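Local coordinates for TerD domain-containing protein (Streptomyces avermitilis, PDB 2QNG) that is of unknown function but binds two calcium ions and belongs to the TerD family of calcium-binding proteins, at residues 32-37 with 136-141; 65-70 with 189-194. All blocks are in the same frame, centred on the assembly; numbering follows the deposited sequence.

Contact 1: residues 32-37 with 136-141; sequences KVELAV and GLRMRE
Glu34 reaches across to Arg138 and Arg140 over one face of an antiparallel strand pair, while Leu35 and Met139 (selenomethionine) interlock on the other. Between them the backbones are laced by paired bonds at Glu34-Arg140 and Ala36-Arg138; Ala36 N to Arg138 O is 2.8 Å and nearly straight, at 171°. On the inner face CD1 of Leu35 crosses Met139 at its CG, 3.4 Å away in the conformer described; Met139 has a second one, so the apparent tightness is doubtful. Val33 and Leu137 flank this pair, and the slim branched side chain of Val37 lies against the Gly136 carbonyl. Val162 and Phe165 of strand 159-167, with Ile53 of strand 51-59, cover these apolar groups, so the bumps of this face fill the interior between two sheets.

The other face is a ridge of charge. With CG anti to its backbone N (chi1 -179°), Glu34 stretches out alongside Arg140, whose NE and NH2, in one of two conformers, both grip Glu34 OE1 side-on, each at 3.0 Å; NH2 meets the syn lone pair, whereas NE comes from above the carboxylate plane. Arg138 NH2 takes Glu34 OE2 at 3.2 Å, on the syn side, and lies over the centre of the Arg140 guanidinium. Small Ala36 leaves this side to Trp96, which also touches Arg138. A water links Glu34 OE2 with Arg138 NE and Arg138 O.

Lying between two positive groups probably favours the carboxylate's ionised form, and the three bonds would together limit its rotation while Arg140 keeps this conformer.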
loop_
_atom_site.group_PDB
_atom_site.type_symbol
_atom_site.label_atom_id
_atom_site.label_comp_id
_atom_site.label_asym_id
_atom_site.label_seq_id
_atom_site.Cartn_x
_atom_site.Cartn_y
_atom_site.Cartn_z
ATOM N N LYS A 32 1.721 -8.116 -12.911
ATOM C CA LYS A 32 0.742 -7.069 -12.632
ATOM C C LYS A 32 0.056 -7.446 -11.340
ATOM O O LYS A 32 -0.359 -8.600 -11.166
ATOM C CB LYS A 32 -0.297 -7.011 -13.741
ATOM C CG LYS A 32 -1.299 -5.888 -13.605
ATOM C CD LYS A 32 -2.168 -5.802 -14.835
ATOM C CE LYS A 32 -3.312 -4.845 -14.618
ATOM N NZ LYS A 32 -4.227 -4.805 -15.788
ATOM N N VAL A 33 -0.088 -6.466 -10.453
ATOM C CA VAL A 33 -0.637 -6.684 -9.107
ATOM C C VAL A 33 -1.787 -5.710 -8.893
ATOM O O VAL A 33 -1.728 -4.553 -9.323
ATOM C CB VAL A 33 0.459 -6.440 -8.010
ATOM C CG1 VAL A 33 -0.068 -6.456 -6.573
ATOM C CG2 VAL A 33 1.558 -7.459 -8.167
ATOM N N GLU A 34 -2.811 -6.187 -8.207
ATOM C CA GLU A 34 -3.865 -5.313 -7.715
ATOM C C GLU A 34 -3.842 -5.406 -6.204
ATOM O O GLU A 34 -3.860 -6.505 -5.668
ATOM C CB GLU A 34 -5.213 -5.777 -8.256
ATOM C CG GLU A 34 -6.474 -4.976 -7.862
ATOM C CD GLU A 34 -7.742 -5.869 -7.913
ATOM O OE1 GLU A 34 -7.982 -6.403 -9.033
ATOM O OE2 GLU A 34 -8.425 -6.071 -6.846
ATOM N N LEU A 35 -3.776 -4.264 -5.522
ATOM C CA LEU A 35 -3.909 -4.246 -4.070
ATOM C C LEU A 35 -5.254 -3.583 -3.749
ATOM O O LEU A 35 -5.491 -2.458 -4.161
ATOM C CB LEU A 35 -2.751 -3.444 -3.458
ATOM C CG LEU A 35 -2.846 -3.131 -1.963
ATOM C CD1 LEU A 35 -3.113 -4.308 -1.016
ATOM C CD2 LEU A 35 -1.571 -2.419 -1.535
ATOM N N ALA A 36 -6.121 -4.281 -3.016
ATOM C CA ALA A 36 -7.424 -3.725 -2.660
ATOM C C ALA A 36 -7.552 -3.652 -1.146
ATOM O O ALA A 36 -7.060 -4.548 -0.455
ATOM C CB ALA A 36 -8.522 -4.613 -3.238
ATOM N N VAL A 37 -8.202 -2.590 -0.652
ATOM C CA VAL A 37 -8.359 -2.380 0.792
ATOM C C VAL A 37 -9.814 -2.025 1.052
ATOM O O VAL A 37 -10.431 -1.301 0.266
ATOM C CB VAL A 37 -7.385 -1.279 1.276
ATOM C CG1 VAL A 37 -7.561 -0.978 2.770
ATOM C CG2 VAL A 37 -5.964 -1.732 1.005
ATOM N N GLY A 136 -9.529 -4.721 5.841
ATOM C CA GLY A 136 -9.075 -5.911 5.120
ATOM C C GLY A 136 -8.293 -5.499 3.911
ATOM O O GLY A 136 -8.512 -4.404 3.357
ATOM N N LEU A 137 -7.404 -6.390 3.484
ATOM C CA LEU A 137 -6.692 -6.183 2.233
ATOM C C LEU A 137 -6.630 -7.473 1.442
ATOM O O LEU A 137 -6.623 -8.564 2.016
ATOM C CB LEU A 137 -5.276 -5.627 2.488
ATOM C CG LEU A 137 -4.227 -6.559 3.074
ATOM C CD1 LEU A 137 -3.484 -7.350 1.972
ATOM C CD2 LEU A 137 -3.236 -5.754 3.882
ATOM N N ARG A 138 -6.498 -7.328 0.128
ATOM C CA ARG A 138 -6.253 -8.455 -0.771
ATOM C C ARG A 138 -5.286 -8.003 -1.842
ATOM O O ARG A 138 -5.457 -6.940 -2.419
ATOM C CB ARG A 138 -7.560 -8.921 -1.442
ATOM C CG ARG A 138 -7.409 -10.161 -2.334
ATOM C CD ARG A 138 -8.710 -10.434 -3.106
ATOM N NE ARG A 138 -9.018 -9.362 -4.067
ATOM C CZ ARG A 138 -10.127 -9.340 -4.810
ATOM N NH1 ARG A 138 -11.006 -10.317 -4.683
ATOM N NH2 ARG A 138 -10.352 -8.351 -5.664
HETATM N N MSE A 139 -4.315 -8.843 -2.122
HETATM C CA MSE A 139 -3.424 -8.594 -3.241
HETATM C C MSE A 139 -3.518 -9.758 -4.192
HETATM O O MSE A 139 -3.515 -10.905 -3.760
HETATM C CB MSE A 139 -1.985 -8.421 -2.791
HETATM C CG MSE A 139 -1.618 -6.992 -2.564
HETATM SE SE MSE A 139 0.210 -6.758 -1.993
HETATM C CE MSE A 139 0.032 -7.637 -0.280
ATOM N N ARG A 140 -3.621 -9.436 -5.483
ATOM C CA ARG A 140 -3.647 -10.503 -6.462
ATOM C C ARG A 140 -2.917 -10.149 -7.747
ATOM O O ARG A 140 -2.608 -8.978 -8.031
ATOM C CB ARG A 140 -5.070 -10.930 -6.757
ATOM C CG ARG A 140 -5.856 -9.860 -7.420
ATOM C CD ARG A 140 -7.245 -10.342 -7.691
ATOM N NE ARG A 140 -7.994 -9.366 -8.467
ATOM C CZ ARG A 140 -9.229 -9.576 -8.918
ATOM N NH1 ARG A 140 -9.852 -10.722 -8.652
ATOM N NH2 ARG A 140 -9.838 -8.638 -9.626
ATOM N N GLU A 141 -2.557 -11.215 -8.456
ATOM C CA GLU A 141 -2.023 -11.096 -9.799
ATOM C C GLU A 141 -3.026 -11.735 -10.719
ATOM O O GLU A 141 -3.255 -12.943 -10.631
ATOM C CB GLU A 141 -0.705 -11.796 -10.005
ATOM C CG GLU A 141 -0.447 -11.747 -11.529
ATOM C CD GLU A 141 0.938 -11.984 -11.944
ATOM O OE1 GLU A 141 1.596 -12.847 -11.327
ATOM O OE2 GLU A 141 1.310 -11.322 -12.934
HETATM O O HOH W 1 -6.935 -7.545 -4.930
#

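Contact 2: residues 65-70 with 189-194; sequences GKPAYV and FARVMG
Bends at chi2 (-52°) and chi3 (-53°) curl Arg191 back from the helix, although its CB points away, and carry the guanidinium over to Lys66 and Pro67. Lys66 takes the contrary shape, extended throughout, its CG swung to the far side from the amide nitrogen (chi1 -176°). The two long chains consequently run side by side, and NH2 of Arg191 comes 3.4 Å from Lys66 CE, near the guanidinium plane. Their charged ends remain 4.4 Å apart, NZ of Lys66 to NH2 of Arg191, a like-charge approach that may be mildly unfavourable and that solvent at this surface would probably screen. A water at the guanidinium edge accepts from Arg191 NH2 and donates to Pro67 O at 2.7 Å, tying the arginine to the opposite backbone.

Beneath, Pro67 offers a compact, rigid ring to the backbone of Ala190 and Arg191: its CG lies 3.7 Å from Ala190 O, and its CD lies over one face of the Arg191 guanidinium. Val70 CG1 approaches the same Ala190 carbonyl O at 3.8 Å. Ala190 O is thus buried among carbons without a polar partner, whereas a second water bridges Gly65 O, Arg191 O and Gly194 N. Small Ala190 lets the backbone come near.

Pro67 and Val70 also rest on Phe58 and Ala56 of strand 51-59, while Phe189 turns to strands 51-59, 111-120 and 159-167 and Met193 (selenomethionine) to the latter two; helix 186-192 therefore packs across the sheet beside its edge strand 69-71.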
loop_
_atom_site.group_PDB
_atom_site.type_symbol
_atom_site.label_atom_id
_atom_site.label_comp_id
_atom_site.label_asym_id
_atom_site.label_seq_id
_atom_site.Cartn_x
_atom_site.Cartn_y
_atom_site.Cartn_z
ATOM N N GLY A 65 16.427 2.682 0.194
ATOM C CA GLY A 65 16.691 4.077 0.521
ATOM C C GLY A 65 15.607 5.068 0.157
ATOM O O GLY A 65 14.437 4.849 0.490
ATOM N N LYS A 66 16.007 6.172 -0.485
ATOM C CA LYS A 66 15.051 7.255 -0.795
ATOM C C LYS A 66 14.100 6.820 -1.913
ATOM O O LYS A 66 14.557 6.419 -2.983
ATOM C CB LYS A 66 15.770 8.540 -1.224
ATOM C CG LYS A 66 14.826 9.752 -1.474
ATOM C CD LYS A 66 15.569 11.080 -1.739
ATOM C CE LYS A 66 14.573 12.212 -2.100
ATOM N NZ LYS A 66 15.152 13.610 -2.072
ATOM N N PRO A 67 12.774 6.914 -1.686
ATOM C CA PRO A 67 11.873 6.555 -2.784
ATOM C C PRO A 67 12.173 7.361 -4.045
ATOM O O PRO A 67 12.438 8.567 -3.935
ATOM C CB PRO A 67 10.489 6.915 -2.219
ATOM C CG PRO A 67 10.668 6.771 -0.734
ATOM C CD PRO A 67 12.038 7.313 -0.474
ATOM N N ALA A 68 12.166 6.706 -5.219
ATOM C CA ALA A 68 12.268 7.442 -6.467
ATOM C C ALA A 68 11.019 8.286 -6.673
ATOM O O ALA A 68 11.097 9.458 -7.061
ATOM C CB ALA A 68 12.517 6.508 -7.651
ATOM N N TYR A 69 9.857 7.687 -6.378
ATOM C CA TYR A 69 8.597 8.416 -6.345
ATOM C C TYR A 69 7.605 7.600 -5.560
ATOM O O TYR A 69 7.813 6.410 -5.304
ATOM C CB TYR A 69 8.053 8.751 -7.753
ATOM C CG TYR A 69 7.770 7.572 -8.653
ATOM C CD1 TYR A 69 6.579 6.837 -8.536
ATOM C CD2 TYR A 69 8.685 7.187 -9.622
ATOM C CE1 TYR A 69 6.305 5.763 -9.386
ATOM C CE2 TYR A 69 8.417 6.101 -10.465
ATOM C CZ TYR A 69 7.238 5.410 -10.346
ATOM O OH TYR A 69 6.935 4.346 -11.172
ATOM N N VAL A 70 6.553 8.284 -5.145
ATOM C CA VAL A 70 5.441 7.621 -4.488
ATOM C C VAL A 70 4.126 7.904 -5.210
ATOM O O VAL A 70 3.965 8.957 -5.851
ATOM C CB VAL A 70 5.302 8.035 -2.998
ATOM C CG1 VAL A 70 6.582 7.747 -2.224
ATOM C CG2 VAL A 70 4.941 9.471 -2.863
ATOM N N PHE A 189 5.350 8.464 6.774
ATOM C CA PHE A 189 5.355 7.093 6.293
ATOM C C PHE A 189 5.838 7.019 4.849
ATOM O O PHE A 189 6.655 6.152 4.508
ATOM C CB PHE A 189 3.954 6.505 6.404
ATOM C CG PHE A 189 3.850 5.098 5.900
ATOM C CD1 PHE A 189 4.324 4.037 6.653
ATOM C CD2 PHE A 189 3.260 4.836 4.674
ATOM C CE1 PHE A 189 4.215 2.734 6.180
ATOM C CE2 PHE A 189 3.120 3.528 4.223
ATOM C CZ PHE A 189 3.574 2.490 4.981
ATOM N N ALA A 190 5.341 7.920 3.999
ATOM C CA ALA A 190 5.713 7.887 2.585
ATOM C C ALA A 190 7.206 8.041 2.367
ATOM O O ALA A 190 7.749 7.564 1.373
ATOM C CB ALA A 190 4.933 8.912 1.769
ATOM N N ARG A 191 7.887 8.699 3.309
ATOM C CA ARG A 191 9.323 8.932 3.153
ATOM C C ARG A 191 10.152 7.776 3.677
ATOM O O ARG A 191 11.296 7.591 3.245
ATOM C CB ARG A 191 9.773 10.213 3.875
ATOM C CG ARG A 191 9.036 11.480 3.488
ATOM C CD ARG A 191 8.991 11.757 2.003
ATOM N NE ARG A 191 10.295 11.749 1.347
ATOM C CZ ARG A 191 10.484 11.468 0.053
ATOM N NH1 ARG A 191 9.439 11.197 -0.729
ATOM N NH2 ARG A 191 11.709 11.487 -0.457
ATOM N N VAL A 192 9.603 7.030 4.642
ATOM C CA VAL A 192 10.386 6.009 5.359
ATOM C C VAL A 192 9.977 4.575 5.039
ATOM O O VAL A 192 10.625 3.620 5.487
ATOM C CB VAL A 192 10.398 6.249 6.899
ATOM C CG1 VAL A 192 10.957 7.624 7.213
ATOM C CG2 VAL A 192 8.992 6.054 7.513
HETATM N N MSE A 193 8.915 4.418 4.240
HETATM C CA MSE A 193 8.353 3.083 4.015
HETATM C C MSE A 193 9.273 2.093 3.280
HETATM O O MSE A 193 8.981 0.895 3.244
HETATM C CB MSE A 193 6.992 3.162 3.276
HETATM C CG MSE A 193 7.104 3.773 1.884
HETATM SE SE MSE A 193 5.385 4.156 1.067
HETATM C CE MSE A 193 4.804 2.314 0.833
ATOM N N GLY A 194 10.362 2.576 2.696
ATOM C CA GLY A 194 11.316 1.698 2.038
ATOM C C GLY A 194 12.342 1.024 2.926
ATOM O O GLY A 194 13.104 0.186 2.438
HETATM O O HOH W 2 11.902 4.922 2.386
HETATM O O HOH W 3 11.367 10.987 -3.343
#

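The two contacts lie on opposite sides of the chain's centre, their own centres 20 Å apart and their nearest atoms about 8 Å apart. Contact 1 joins neighbouring strands of one five-stranded antiparallel sheet; contact 2 sets helix 186-192 against edge strand 69-71 of the other, on the side turned from the first sheet. Strands 51-59 and 159-167 connect them, since both supply side chains to each contact. Along the chain the segments alternate, 32-37, 65-70, 136-141, 189-194, so the polypeptide passes repeatedly between the layers of this beta sandwich. The side chain of Val37 is about 8 Å, and that of Ala190 about 14 Å, from a bound calcium ion, leaving contact 2 the farther from the metal sites.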